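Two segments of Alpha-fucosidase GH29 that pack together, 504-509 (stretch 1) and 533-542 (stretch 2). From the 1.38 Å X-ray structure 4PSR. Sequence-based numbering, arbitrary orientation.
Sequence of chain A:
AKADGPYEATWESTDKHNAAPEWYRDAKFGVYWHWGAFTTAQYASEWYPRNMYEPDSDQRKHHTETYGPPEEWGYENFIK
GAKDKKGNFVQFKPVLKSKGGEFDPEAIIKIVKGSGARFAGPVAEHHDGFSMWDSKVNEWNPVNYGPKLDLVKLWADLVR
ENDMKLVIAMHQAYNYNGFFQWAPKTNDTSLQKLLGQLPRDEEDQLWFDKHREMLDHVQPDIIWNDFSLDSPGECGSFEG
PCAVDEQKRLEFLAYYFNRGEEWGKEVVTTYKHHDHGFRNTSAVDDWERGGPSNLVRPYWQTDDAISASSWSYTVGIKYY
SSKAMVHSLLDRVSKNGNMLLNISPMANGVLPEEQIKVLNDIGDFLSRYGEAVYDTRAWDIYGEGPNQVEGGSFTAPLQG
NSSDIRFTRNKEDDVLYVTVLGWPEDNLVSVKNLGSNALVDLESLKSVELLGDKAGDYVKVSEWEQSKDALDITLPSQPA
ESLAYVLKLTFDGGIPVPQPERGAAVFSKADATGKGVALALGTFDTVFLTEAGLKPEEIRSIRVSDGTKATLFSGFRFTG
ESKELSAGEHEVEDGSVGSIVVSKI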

# COMPACT_ATOMS: atom_id res chain seq x y z
N ALA A 504 -6.59 -1.86 26.93
CA ALA A 504 -7.85 -1.40 27.48
C ALA A 504 -8.96 -1.71 26.50
O ALA A 504 -8.71 -2.12 25.36
CB ALA A 504 -7.78 0.09 27.78
N ALA A 505 -10.21 -1.53 26.93
CA ALA A 505 -11.36 -1.60 26.04
C ALA A 505 -12.34 -0.50 26.44
O ALA A 505 -12.59 -0.31 27.65
CB ALA A 505 -12.04 -2.99 26.09
N VAL A 506 -12.87 0.23 25.45
CA VAL A 506 -13.83 1.29 25.72
C VAL A 506 -15.21 0.88 25.22
O VAL A 506 -15.31 0.15 24.25
CB VAL A 506 -13.40 2.64 25.08
CG1 VAL A 506 -12.19 3.20 25.82
CG2 VAL A 506 -13.09 2.48 23.59
N PHE A 507 -16.25 1.33 25.93
CA PHE A 507 -17.63 0.89 25.69
C PHE A 507 -18.61 2.06 25.66
O PHE A 507 -18.39 3.11 26.29
CB PHE A 507 -18.05 -0.08 26.80
CG PHE A 507 -17.28 -1.36 26.78
CD1 PHE A 507 -16.12 -1.48 27.55
CD2 PHE A 507 -17.67 -2.42 25.98
CE1 PHE A 507 -15.38 -2.63 27.53
CE2 PHE A 507 -16.91 -3.59 25.96
CZ PHE A 507 -15.76 -3.69 26.75
N SER A 508 -19.72 1.87 24.95
CA SER A 508 -20.73 2.90 24.76
C SER A 508 -21.77 2.93 25.89
O SER A 508 -22.54 3.89 25.99
CB SER A 508 -21.44 2.72 23.42
OG SER A 508 -22.21 1.52 23.41
N LYS A 509 -21.78 1.90 26.73
CA LYS A 509 -22.62 1.91 27.93
C LYS A 509 -21.78 1.96 29.18
O LYS A 509 -20.60 1.61 29.16
CB LYS A 509 -23.54 0.69 27.95
CG LYS A 509 -24.53 0.73 26.84
CD LYS A 509 -25.52 -0.41 26.90
CE LYS A 509 -26.26 -0.56 25.58
NZ LYS A 509 -26.69 0.76 25.02
N GLY A 533 -15.11 2.53 15.34
CA GLY A 533 -16.54 2.31 15.53
C GLY A 533 -17.13 2.91 16.79
O GLY A 533 -18.28 2.59 17.13
N LEU A 534 -16.39 3.77 17.50
CA LEU A 534 -16.93 4.43 18.68
C LEU A 534 -16.37 5.84 18.80
O LEU A 534 -15.24 6.05 19.24
CB LEU A 534 -16.63 3.63 19.95
CG LEU A 534 -17.24 4.10 21.27
CD1 LEU A 534 -18.76 4.20 21.18
CD2 LEU A 534 -16.84 3.12 22.39
N LYS A 535 -17.17 6.80 18.38
CA LYS A 535 -16.85 8.20 18.55
C LYS A 535 -16.55 8.43 20.02
O LYS A 535 -17.27 7.94 20.90
CB LYS A 535 -18.02 9.09 18.12
CG LYS A 535 -18.38 8.96 16.64
CD LYS A 535 -19.59 9.83 16.31
CE LYS A 535 -19.97 9.72 14.84
NZ LYS A 535 -21.14 10.58 14.49
N PRO A 536 -15.48 9.16 20.31
CA PRO A 536 -15.04 9.21 21.70
C PRO A 536 -16.06 9.92 22.62
O PRO A 536 -16.15 9.58 23.80
CB PRO A 536 -13.70 9.96 21.63
CG PRO A 536 -13.68 10.64 20.30
CD PRO A 536 -14.52 9.81 19.39
N GLU A 537 -16.83 10.85 22.06
CA GLU A 537 -17.92 11.49 22.81
C GLU A 537 -18.95 10.48 23.33
O GLU A 537 -19.69 10.79 24.27
CB GLU A 537 -18.62 12.54 21.94
CG GLU A 537 -19.66 11.97 20.98
CD GLU A 537 -19.76 12.72 19.66
OE1 GLU A 537 -20.89 12.94 19.19
OE2 GLU A 537 -18.71 13.06 19.08
N GLU A 538 -19.01 9.29 22.72
CA GLU A 538 -19.99 8.26 23.09
C GLU A 538 -19.45 7.22 24.07
O GLU A 538 -20.17 6.30 24.47
CB GLU A 538 -20.52 7.55 21.85
CG GLU A 538 -21.35 8.46 20.95
CD GLU A 538 -21.95 7.76 19.76
OE1 GLU A 538 -22.16 6.53 19.82
OE2 GLU A 538 -22.23 8.44 18.76
N ILE A 539 -18.18 7.35 24.46
CA ILE A 539 -17.61 6.45 25.44
C ILE A 539 -18.20 6.72 26.82
O ILE A 539 -18.19 7.87 27.28
CB ILE A 539 -16.07 6.59 25.50
CG1 ILE A 539 -15.46 6.21 24.13
CG2 ILE A 539 -15.50 5.72 26.61
CD1 ILE A 539 -13.99 6.56 24.04
N ARG A 540 -18.69 5.67 27.47
CA ARG A 540 -19.28 5.80 28.81
C ARG A 540 -18.63 4.90 29.86
O ARG A 540 -18.93 5.00 31.05
CB ARG A 540 -20.79 5.53 28.76
CG ARG A 540 -21.62 6.60 28.02
CD ARG A 540 -21.64 7.94 28.74
NE ARG A 540 -21.28 7.79 30.15
CZ ARG A 540 -22.12 7.46 31.12
NH1 ARG A 540 -21.66 7.34 32.36
NH2 ARG A 540 -23.41 7.26 30.87
N SER A 541 -17.73 4.02 29.44
CA SER A 541 -16.95 3.23 30.37
C SER A 541 -15.68 2.70 29.68
O SER A 541 -15.59 2.67 28.45
CB SER A 541 -17.77 2.08 31.01
OG SER A 541 -18.23 1.13 30.06
N ILE A 542 -14.72 2.32 30.51
CA ILE A 542 -13.47 1.75 30.04
C ILE A 542 -13.02 0.68 31.01
O ILE A 542 -13.11 0.86 32.24
CB ILE A 542 -12.40 2.83 29.89
CG1 ILE A 542 -11.07 2.23 29.39
CG2 ILE A 542 -12.17 3.56 31.21
CD1 ILE A 542 -10.09 3.29 28.93
O HOH W 1 -22.80 6.00 24.42

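The carbonyl oxygen of F507 serves two successive backbone amides at once. R540 N donates to F507 O at 2.8 Å with a nearly straight N-H...O angle of 173°, while S541 N reaches the same F507 O at 3.3 Å and 150°, a weak bond. I539 adds a CA-H...O contact, its CA lying 3.5 Å from F507 O. One acceptor thus gathers three consecutive residues of the second stretch just where that chain passes from loop into strand.

Beyond this point the two chains run antiparallel. F507 and S541 form the hydrogen-bonded pair: F507 N donates to S541 O at 2.9 Å and completes the ring whose other side is the weak S541 N to F507 O bond. V506 and I542 are the neighboring non-hydrogen-bonded pair, their CA atoms 4.4 Å apart against 5.3 Å for F507 and S541. Here CA-H...O contacts lie between the strands: V506 CA is 3.5 Å from S541 O, and I542 CA is 3.3 Å from A505 O.

The sheet sorts the side chains by face. V506 and I542 share one face, where V506 CG1 meets I542 CD1 at 3.8 Å. V506 also touches L534, CG2 to CD2 at 4.0 Å, and I539, CB to CG2 at 4.0 Å. Branched aliphatic residues suit this buried place, since both valine and isoleucine favor extended backbones and offer wholly apolar surfaces. A504, also buried, extends the cluster through its CB, 4.1 Å from I542 CD1.

F507 and S541 occupy the other face. The serine OG lies 3.5 Å from F507 CB and sits obliquely to the phenyl ring. A hydroxyl in such buried surroundings needs polar partners, and S541 OG finds one in the backbone, donating to K509 O at 2.6 Å; it is also hydrogen-bonded elsewhere in the structure. This short bond ties the first stretch down two residues past F507, although the K509 side chain starts away from the contact, as suits an exposed lysine.

Next to the 3-10 segment of the second stretch, S508 CA approaches E538 O at 3.5 Å, and a water bridges the carbonyls, donating to S508 O and to E538 O at 2.6 Å each. Two acceptors cannot bond directly, so the water supplies the hydrogens. R540 begins toward the first stretch, its CG 3.5 Å from S508 O, but its end leads away: the aliphatic part covers backbone while the guanidinium bonds elsewhere in the structure.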